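Local coordinates for ferric vibriobactin ABC transporter, periplasmic ferric vibriobactin-binding protein (PDB 3R5T) that binds the iron siderophore ferric vibriobactin in the periplasm of Vibrio cholerae and probably hands it to an ABC transporter for uptake, at residues A[28-33]-A[96-101]; A[91-96]-A[116-121]. All coordinates share one frame; numbering follows the deposited sequence.

Contact 1 and contact 2 are both buried, and they meet at Gly96, which belongs to each. Both also touch vibriobactin, so together they show how the ends of neighbouring strands in one parallel sheet can be turned into a binding site. Contact 2 is still partly sheet: strand 89-93 pairs through its backbone with the end of strand 113-116 before both segments run on into loops. Contact 1 has no such pairing. It joins the start of helix 31-39 to a turn through one carboxylate and a water, and buries less surface, 217 against 373 Å². The two are coupled directly where Asp98 OD1 lies 2.7 Å from Tyr118 OH, a probable hydrogen bond.

Contact 1: A[28-33]-A[96-101]; sequences STAVTV and GADSAR. With VBN ((4S,5R)-N-{3-[(2,3-dihydroxybenzoyl)amino]propyl}-2-(2,3-dihydroxyphenyl)-N-[3-({[(4S,5R)-2-(2,3-dihydroxyphenyl)-5-met hyl-4,5-dihydro-1,3-oxazol-4-yl]carbonyl}amino)propyl]-5-methyl-4,5-dihydro-1,3-oxazole-4-carboxamide), chain B.
Asp98 and Thr32 carry the polar part of this contact through one carboxylate oxygen. OD2 of Asp98 accepts the backbone N-H of Thr32 at 3.0 Å, nearly along the C-O axis of the carboxylate. It also accepts the hydroxyl of the same residue, Thr32 OG1 to Asp98 OD2 being 2.8 Å, on the syn side and 25° out of plane. The hydroxyl stands beside its own backbone N (chi1 -60°), which lets both donors grip a single acceptor. Arg269 is hydrogen-bonded to Thr32 OG1 in turn, and Asp98 OD1 is held by Tyr118 and Ser93, an environment that probably favours a charged carboxylate.

A second kind of link is water-mediated. One water donates to Thr29 OG1 and, at 2.8 Å, to the backbone O of Asp98, while accepting from Ala100 N. Thr29 OG1 is hydrogen-bonded to Val91 O as well.

Methyl groups pack against oxygens: Ala30 CB lies 3.7 Å from Asp98 O, and Ala100 CB faces Thr29 OG1. The type I turn from Gly96 to Ser99 carries Asp98, and within it Ala97 N donates to OAH of vibriobactin at 2.9 Å. Asp98 OD2 lines the same pocket, 3.6 Å from catechol carbon CAN, with Val31 CG1 beside that carbon.

The contact thus ties the loop after strand 89-93 to the first turn of helix 31-39, just beyond strand 26-28, the neighbour of 89-93 in the parallel sheet.

Contact 2: A[91-96]-A[116-121]; sequences VVSMIG and VDYSDQ. With VBN ((4S,5R)-N-{3-[(2,3-dihydroxybenzoyl)amino]propyl}-2-(2,3-dihydroxyphenyl)-N-[3-({[(4S,5R)-2-(2,3-dihydroxyphenyl)-5-met hyl-4,5-dihydro-1,3-oxazol-4-yl]carbonyl}amino)propyl]-5-methyl-4,5-dihydro-1,3-oxazole-4-carboxamide), chain B; MOH (methanol), chain D.
Val92 and Val116 meet where two parallel strands end, 89-93 and 113-116, the two strands of a beta-alpha-beta crossover through helix 104-108, with 113-116 at the edge of the five-stranded parallel sheet. Val116 N donates to Val92 O at 3.0 Å, and Val116 O receives Met94 N at 2.8 Å in a more bent bond (131° at the hydrogen). Lying on both sides of Ser93, these two bonds make the parallel bridge between Ser93 and Val116. Past it both segments leave the sheet, and side chains take over.

Tyr118 reaches back from the loop across the strand ends. From its CB, the chi1 of 57° sets CG between the backbone N and the carbonyl carbon. Farther along the ring, Ser93 CB approaches CE2 obliquely at 3.5 Å, while Thr32 CB of helix 31-39 comes to CE2 from the opposite side of the ring plane. On the same side as Ser93 CB, Ile95 O approaches CZ obliquely and lies 3.3 Å from OH. The hydroxyl, already engaged with Asp98, is also hydrogen-bonded to Arg269, and it comes within 3.6 Å of Gly96 CA. It also touches vibriobactin, OH to CAQ being 3.8 Å, so the tyrosine spans the distance from the strand ends to the siderophore pocket.

Beyond it, Ile95 runs alongside Asp117 in the same direction, its CG2 against OD1, and Ile95 CG2 meets Ser119 OG at 3.6 Å. Asp117 folds its own loop into an Asx turn: OD1 accepts both the N-H and the hydroxyl of Ser119 from one face of the carboxylate, while OD2 forms a salt bridge with Arg212. OD1 takes a third donor, a water that lies over the centre of the Tyr118 ring and whose oxygen accepts from Ile95 N at 3.2 Å.

Contact 1: A[28-33]-A[96-101]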
loop_
_atom_site.group_PDB
_atom_site.type_symbol
_atom_site.label_atom_id
_atom_site.label_comp_id
_atom_site.label_asym_id
_atom_site.label_seq_id
_atom_site.Cartn_x
_atom_site.Cartn_y
_atom_site.Cartn_z
ATOM N N SER A 28 -2.160 -14.128 -7.807
ATOM C CA SER A 28 -1.272 -13.261 -7.051
ATOM C C SER A 28 -0.660 -13.981 -5.869
ATOM O O SER A 28 -1.383 -14.594 -5.064
ATOM C CB SER A 28 -2.014 -12.031 -6.542
ATOM O OG SER A 28 -1.149 -11.279 -5.712
ATOM N N THR A 29 0.668 -13.935 -5.777
ATOM C CA THR A 29 1.357 -14.521 -4.625
ATOM C C THR A 29 1.641 -13.517 -3.515
ATOM O O THR A 29 2.257 -13.880 -2.506
ATOM C CB THR A 29 2.701 -15.203 -5.006
ATOM O OG1 THR A 29 3.672 -14.211 -5.384
ATOM C CG2 THR A 29 2.504 -16.183 -6.164
ATOM N N ALA A 30 1.204 -12.270 -3.723
ATOM C CA ALA A 30 1.464 -11.181 -2.768
ATOM C C ALA A 30 0.169 -10.447 -2.433
ATOM O O ALA A 30 -0.382 -9.719 -3.273
ATOM C CB ALA A 30 2.527 -10.177 -3.317
ATOM N N VAL A 31 -0.308 -10.629 -1.211
ATOM C CA VAL A 31 -1.557 -10.016 -0.787
ATOM C C VAL A 31 -1.553 -8.490 -1.018
ATOM O O VAL A 31 -2.580 -7.914 -1.373
ATOM C CB VAL A 31 -1.870 -10.406 0.691
ATOM C CG1 VAL A 31 -0.829 -9.801 1.652
ATOM C CG2 VAL A 31 -3.299 -10.006 1.086
ATOM N N THR A 32 -0.403 -7.845 -0.855
ATOM C CA THR A 32 -0.335 -6.398 -1.122
ATOM C C THR A 32 -0.728 -6.065 -2.553
ATOM O O THR A 32 -1.435 -5.103 -2.788
ATOM C CB THR A 32 1.064 -5.808 -0.860
ATOM O OG1 THR A 32 1.404 -6.019 0.507
ATOM C CG2 THR A 32 1.080 -4.304 -1.136
ATOM N N VAL A 33 -0.286 -6.870 -3.512
ATOM C CA VAL A 33 -0.497 -6.516 -4.905
ATOM C C VAL A 33 -1.938 -6.765 -5.315
ATOM O O VAL A 33 -2.438 -6.142 -6.250
ATOM C CB VAL A 33 0.435 -7.317 -5.786
ATOM C CG1 VAL A 33 0.121 -7.093 -7.260
ATOM C CG2 VAL A 33 1.872 -6.928 -5.471
ATOM N N GLY A 96 9.013 -7.611 1.299
ATOM C CA GLY A 96 7.864 -7.555 2.195
ATOM C C GLY A 96 7.565 -8.959 2.684
ATOM O O GLY A 96 8.075 -9.939 2.126
ATOM N N ALA A 97 6.745 -9.075 3.720
ATOM C CA ALA A 97 6.422 -10.408 4.252
ATOM C C ALA A 97 5.763 -11.330 3.214
ATOM O O ALA A 97 5.824 -12.569 3.339
ATOM C CB ALA A 97 5.542 -10.297 5.505
ATOM N N ASP A 98 5.130 -10.724 2.212
ATOM C CA ASP A 98 4.392 -11.452 1.169
ATOM C C ASP A 98 5.236 -11.751 -0.076
ATOM O O ASP A 98 4.716 -12.225 -1.081
ATOM C CB ASP A 98 3.095 -10.702 0.781
ATOM C CG ASP A 98 3.340 -9.300 0.266
ATOM O OD1 ASP A 98 4.499 -8.917 0.053
ATOM O OD2 ASP A 98 2.342 -8.584 0.082
ATOM N N SER A 99 6.544 -11.526 0.011
ATOM C CA SER A 99 7.423 -11.790 -1.132
ATOM C C SER A 99 7.713 -13.275 -1.338
ATOM O O SER A 99 8.174 -13.955 -0.418
ATOM C CB SER A 99 8.747 -11.036 -0.988
ATOM O OG SER A 99 9.628 -11.379 -2.058
ATOM N N ALA A 100 7.445 -13.769 -2.549
ATOM C CA ALA A 100 7.852 -15.107 -2.956
ATOM C C ALA A 100 9.003 -15.053 -3.968
ATOM O O ALA A 100 9.107 -15.918 -4.848
ATOM C CB ALA A 100 6.662 -15.850 -3.547
ATOM N N ARG A 101 9.858 -14.031 -3.855
ATOM C CA ARG A 101 10.935 -13.813 -4.812
ATOM C C ARG A 101 11.785 -15.063 -5.034
ATOM O O ARG A 101 12.113 -15.398 -6.176
ATOM C CB ARG A 101 11.809 -12.633 -4.378
ATOM C CG ARG A 101 12.970 -12.360 -5.309
ATOM C CD ARG A 101 13.645 -11.033 -4.991
ATOM N NE ARG A 101 14.808 -10.830 -5.852
ATOM C CZ ARG A 101 15.788 -9.969 -5.598
ATOM N NH1 ARG A 101 16.811 -9.866 -6.436
ATOM N NH2 ARG A 101 15.753 -9.220 -4.500
HETATM C C VBN B . 6.426 -7.098 10.470
HETATM N N VBN B . 6.525 -7.566 7.982
HETATM O O VBN B . 7.471 -6.540 10.472
HETATM C CA VBN B . 5.966 -7.922 9.275
HETATM C CB VBN B . 6.346 -9.448 9.363
HETATM C CAB VBN B . -1.964 -6.882 8.530
HETATM O OAC VBN B . 5.783 -1.711 11.523
HETATM O OAD VBN B . 1.637 -9.195 10.164
HETATM O OAF VBN B . 5.569 -3.990 5.956
HETATM O OAG VBN B . 9.653 -5.580 4.281
HETATM O OAH VBN B . 5.408 -6.853 4.943
HETATM O OAI VBN B . 5.791 -4.653 8.524
HETATM O OAJ VBN B . 7.793 -6.003 6.220
HETATM O OAK VBN B . 3.839 -6.685 7.154
HETATM C CAL VBN B . 5.560 -0.581 7.497
HETATM C CAM VBN B . 10.469 -9.031 5.424
HETATM C CAN VBN B . 2.201 -8.240 3.676
HETATM C CAO VBN B . 5.528 -1.605 6.491
HETATM C CAP VBN B . 10.524 -7.815 4.687
HETATM C CAQ VBN B . 3.557 -7.775 3.672
HETATM C CAR VBN B . 5.684 -0.928 8.892
HETATM C CAS VBN B . 9.517 -9.212 6.438
HETATM C CAT VBN B . 1.427 -8.203 4.864
HETATM C CAU VBN B . 5.918 -5.173 13.228
HETATM C CAV VBN B . 3.479 -7.656 12.945
HETATM C CAW VBN B . 6.796 -4.153 12.483
HETATM C CAX VBN B . 2.043 -8.222 12.843
HETATM C CAY VBN B . 6.212 -6.644 12.925
HETATM C CAZ VBN B . 4.367 -7.922 11.717
HETATM N NBB VBN B . 6.440 -3.872 11.095
HETATM N NBC VBN B . 1.289 -7.542 11.791
HETATM N NBD VBN B . 1.516 -6.805 8.351
HETATM O OBF VBN B . -0.132 -8.055 7.250
HETATM C CBG VBN B . 5.953 -2.563 10.724
HETATM C CBH VBN B . 1.176 -8.129 10.453
HETATM C CBJ VBN B . 7.747 -8.321 7.893
HETATM C CBK VBN B . 5.618 -2.972 6.884
HETATM C CBL VBN B . 9.622 -6.774 4.977
HETATM C CBM VBN B . 4.095 -7.284 4.859
HETATM C CBN VBN B . 5.742 -3.306 8.201
HETATM C CBO VBN B . 8.722 -6.959 5.945
HETATM C CBP VBN B . 3.343 -7.251 6.002
HETATM C CBQ VBN B . 5.773 -2.236 9.246
HETATM C CBR VBN B . 8.649 -8.227 6.687
HETATM C CBS VBN B . 1.949 -7.707 6.000
HETATM C CBU VBN B . -0.717 -7.747 8.589
HETATM C CBW VBN B . 1.226 -7.747 7.316
HETATM C CBX VBN B . 0.568 -7.214 9.397
HETATM N NBY VBN B . 5.629 -7.177 11.690
HETATM O OG1 VBN B . 7.625 -9.539 8.595
HETATM C CG2 VBN B . 5.264 -10.480 9.086
HETATM O O HOH W 1 5.137 -12.225 -3.872
#

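Contact 2: A[91-96]-A[116-121]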
loop_
_atom_site.group_PDB
_atom_site.type_symbol
_atom_site.label_atom_id
_atom_site.label_comp_id
_atom_site.label_asym_id
_atom_site.label_seq_id
_atom_site.Cartn_x
_atom_site.Cartn_y
_atom_site.Cartn_z
ATOM N N VAL A 91 1.965 -13.319 -10.180
ATOM C CA VAL A 91 2.561 -12.060 -9.744
ATOM C C VAL A 91 3.238 -12.197 -8.400
ATOM O O VAL A 91 2.674 -12.793 -7.475
ATOM C CB VAL A 91 1.520 -10.922 -9.675
ATOM C CG1 VAL A 91 2.216 -9.601 -9.404
ATOM C CG2 VAL A 91 0.714 -10.862 -10.974
ATOM N N VAL A 92 4.466 -11.689 -8.327
ATOM C CA VAL A 92 5.327 -11.819 -7.150
ATOM C C VAL A 92 5.834 -10.449 -6.727
ATOM O O VAL A 92 6.105 -9.609 -7.572
ATOM C CB VAL A 92 6.545 -12.740 -7.468
ATOM C CG1 VAL A 92 7.428 -12.934 -6.258
ATOM C CG2 VAL A 92 6.096 -14.106 -7.995
ATOM N N SER A 93 5.961 -10.224 -5.424
ATOM C CA SER A 93 6.505 -8.976 -4.907
ATOM C C SER A 93 7.968 -9.121 -4.569
ATOM O O SER A 93 8.442 -10.215 -4.232
ATOM C CB SER A 93 5.715 -8.481 -3.696
ATOM O OG SER A 93 5.864 -9.364 -2.609
ATOM N N MET A 94 8.672 -7.996 -4.660
ATOM C CA MET A 94 10.121 -7.937 -4.498
ATOM C C MET A 94 10.582 -7.990 -3.039
ATOM O O MET A 94 11.595 -8.620 -2.718
ATOM C CB MET A 94 10.611 -6.633 -5.133
ATOM C CG MET A 94 12.110 -6.447 -5.156
ATOM S SD MET A 94 12.851 -7.555 -6.358
ATOM C CE MET A 94 14.481 -6.834 -6.511
ATOM N N ILE A 95 9.847 -7.306 -2.166
ATOM C CA ILE A 95 10.230 -7.191 -0.752
ATOM C C ILE A 95 9.011 -6.975 0.128
ATOM O O ILE A 95 8.088 -6.237 -0.242
ATOM C CB ILE A 95 11.257 -6.053 -0.528
ATOM C CG1 ILE A 95 11.653 -5.946 0.945
ATOM C CG2 ILE A 95 10.688 -4.724 -1.034
ATOM C CD1 ILE A 95 12.932 -5.105 1.174
ATOM N N GLY A 96 9.013 -7.611 1.299
ATOM C CA GLY A 96 7.864 -7.555 2.195
ATOM C C GLY A 96 7.565 -8.959 2.684
ATOM O O GLY A 96 8.075 -9.939 2.126
ATOM N N VAL A 116 7.341 -7.437 -9.151
ATOM C CA VAL A 116 7.127 -6.005 -8.979
ATOM C C VAL A 116 7.477 -5.602 -7.551
ATOM O O VAL A 116 7.394 -6.404 -6.617
ATOM C CB VAL A 116 5.660 -5.598 -9.300
ATOM C CG1 VAL A 116 5.343 -5.895 -10.764
ATOM C CG2 VAL A 116 4.671 -6.316 -8.367
ATOM N N ASP A 117 7.904 -4.359 -7.386
ATOM C CA ASP A 117 8.207 -3.826 -6.069
ATOM C C ASP A 117 7.195 -2.740 -5.751
ATOM O O ASP A 117 7.167 -1.691 -6.408
ATOM C CB ASP A 117 9.627 -3.272 -6.043
ATOM C CG ASP A 117 10.072 -2.862 -4.646
ATOM O OD1 ASP A 117 9.245 -2.908 -3.707
ATOM O OD2 ASP A 117 11.257 -2.495 -4.510
ATOM N N TYR A 118 6.342 -2.994 -4.769
ATOM C CA TYR A 118 5.331 -2.028 -4.379
ATOM C C TYR A 118 5.835 -1.044 -3.331
ATOM O O TYR A 118 5.116 -0.116 -2.953
ATOM C CB TYR A 118 4.073 -2.728 -3.875
ATOM C CG TYR A 118 4.320 -3.670 -2.713
ATOM C CD1 TYR A 118 4.722 -3.191 -1.468
ATOM C CD2 TYR A 118 4.118 -5.041 -2.852
ATOM C CE1 TYR A 118 4.934 -4.055 -0.389
ATOM C CE2 TYR A 118 4.328 -5.908 -1.796
ATOM C CZ TYR A 118 4.732 -5.425 -0.552
ATOM O OH TYR A 118 4.920 -6.316 0.496
ATOM N N SER A 119 7.061 -1.249 -2.850
ATOM C CA SER A 119 7.529 -0.493 -1.690
ATOM C C SER A 119 7.983 0.937 -1.984
ATOM O O SER A 119 8.152 1.721 -1.064
ATOM C CB SER A 119 8.647 -1.261 -0.954
ATOM O OG SER A 119 9.879 -1.248 -1.673
ATOM N N ASP A 120 8.206 1.264 -3.250
ATOM C CA ASP A 120 8.729 2.592 -3.579
ATOM C C ASP A 120 7.961 3.258 -4.699
ATOM O O ASP A 120 8.483 4.144 -5.389
ATOM C CB ASP A 120 10.208 2.523 -3.949
ATOM C CG ASP A 120 10.475 1.665 -5.175
ATOM O OD1 ASP A 120 11.629 1.745 -5.663
ATOM O OD2 ASP A 120 9.575 0.923 -5.646
ATOM N N GLN A 121 6.719 2.844 -4.886
ATOM C CA GLN A 121 5.902 3.554 -5.858
ATOM C C GLN A 121 4.494 3.759 -5.332
ATOM O O GLN A 121 4.054 3.118 -4.389
ATOM C CB GLN A 121 5.930 2.897 -7.248
ATOM C CG GLN A 121 5.521 1.450 -7.244
ATOM C CD GLN A 121 5.600 0.772 -8.631
ATOM O OE1 GLN A 121 5.413 1.408 -9.668
ATOM N NE2 GLN A 121 5.883 -0.525 -8.638
HETATM C C VBN B . 6.426 -7.098 10.470
HETATM N N VBN B . 6.525 -7.566 7.982
HETATM O O VBN B . 7.471 -6.540 10.472
HETATM C CA VBN B . 5.966 -7.922 9.275
HETATM C CB VBN B . 6.346 -9.448 9.363
HETATM C CAB VBN B . -1.964 -6.882 8.530
HETATM O OAC VBN B . 5.783 -1.711 11.523
HETATM O OAD VBN B . 1.637 -9.195 10.164
HETATM O OAF VBN B . 5.569 -3.990 5.956
HETATM O OAG VBN B . 9.653 -5.580 4.281
HETATM O OAH VBN B . 5.408 -6.853 4.943
HETATM O OAI VBN B . 5.791 -4.653 8.524
HETATM O OAJ VBN B . 7.793 -6.003 6.220
HETATM O OAK VBN B . 3.839 -6.685 7.154
HETATM C CAL VBN B . 5.560 -0.581 7.497
HETATM C CAM VBN B . 10.469 -9.031 5.424
HETATM C CAN VBN B . 2.201 -8.240 3.676
HETATM C CAO VBN B . 5.528 -1.605 6.491
HETATM C CAP VBN B . 10.524 -7.815 4.687
HETATM C CAQ VBN B . 3.557 -7.775 3.672
HETATM C CAR VBN B . 5.684 -0.928 8.892
HETATM C CAS VBN B . 9.517 -9.212 6.438
HETATM C CAT VBN B . 1.427 -8.203 4.864
HETATM C CAU VBN B . 5.918 -5.173 13.228
HETATM C CAV VBN B . 3.479 -7.656 12.945
HETATM C CAW VBN B . 6.796 -4.153 12.483
HETATM C CAX VBN B . 2.043 -8.222 12.843
HETATM C CAY VBN B . 6.212 -6.644 12.925
HETATM C CAZ VBN B . 4.367 -7.922 11.717
HETATM N NBB VBN B . 6.440 -3.872 11.095
HETATM N NBC VBN B . 1.289 -7.542 11.791
HETATM N NBD VBN B . 1.516 -6.805 8.351
HETATM O OBF VBN B . -0.132 -8.055 7.250
HETATM C CBG VBN B . 5.953 -2.563 10.724
HETATM C CBH VBN B . 1.176 -8.129 10.453
HETATM C CBJ VBN B . 7.747 -8.321 7.893
HETATM C CBK VBN B . 5.618 -2.972 6.884
HETATM C CBL VBN B . 9.622 -6.774 4.977
HETATM C CBM VBN B . 4.095 -7.284 4.859
HETATM C CBN VBN B . 5.742 -3.306 8.201
HETATM C CBO VBN B . 8.722 -6.959 5.945
HETATM C CBP VBN B . 3.343 -7.251 6.002
HETATM C CBQ VBN B . 5.773 -2.236 9.246
HETATM C CBR VBN B . 8.649 -8.227 6.687
HETATM C CBS VBN B . 1.949 -7.707 6.000
HETATM C CBU VBN B . -0.717 -7.747 8.589
HETATM C CBW VBN B . 1.226 -7.747 7.316
HETATM C CBX VBN B . 0.568 -7.214 9.397
HETATM N NBY VBN B . 5.629 -7.177 11.690
HETATM O OG1 VBN B . 7.625 -9.539 8.595
HETATM C CG2 VBN B . 5.264 -10.480 9.086
HETATM C C MOH D . 9.338 -2.894 -9.872
HETATM O O MOH D . 7.944 -2.724 -9.630
HETATM O O HOH W 2 7.746 -5.087 -3.034
#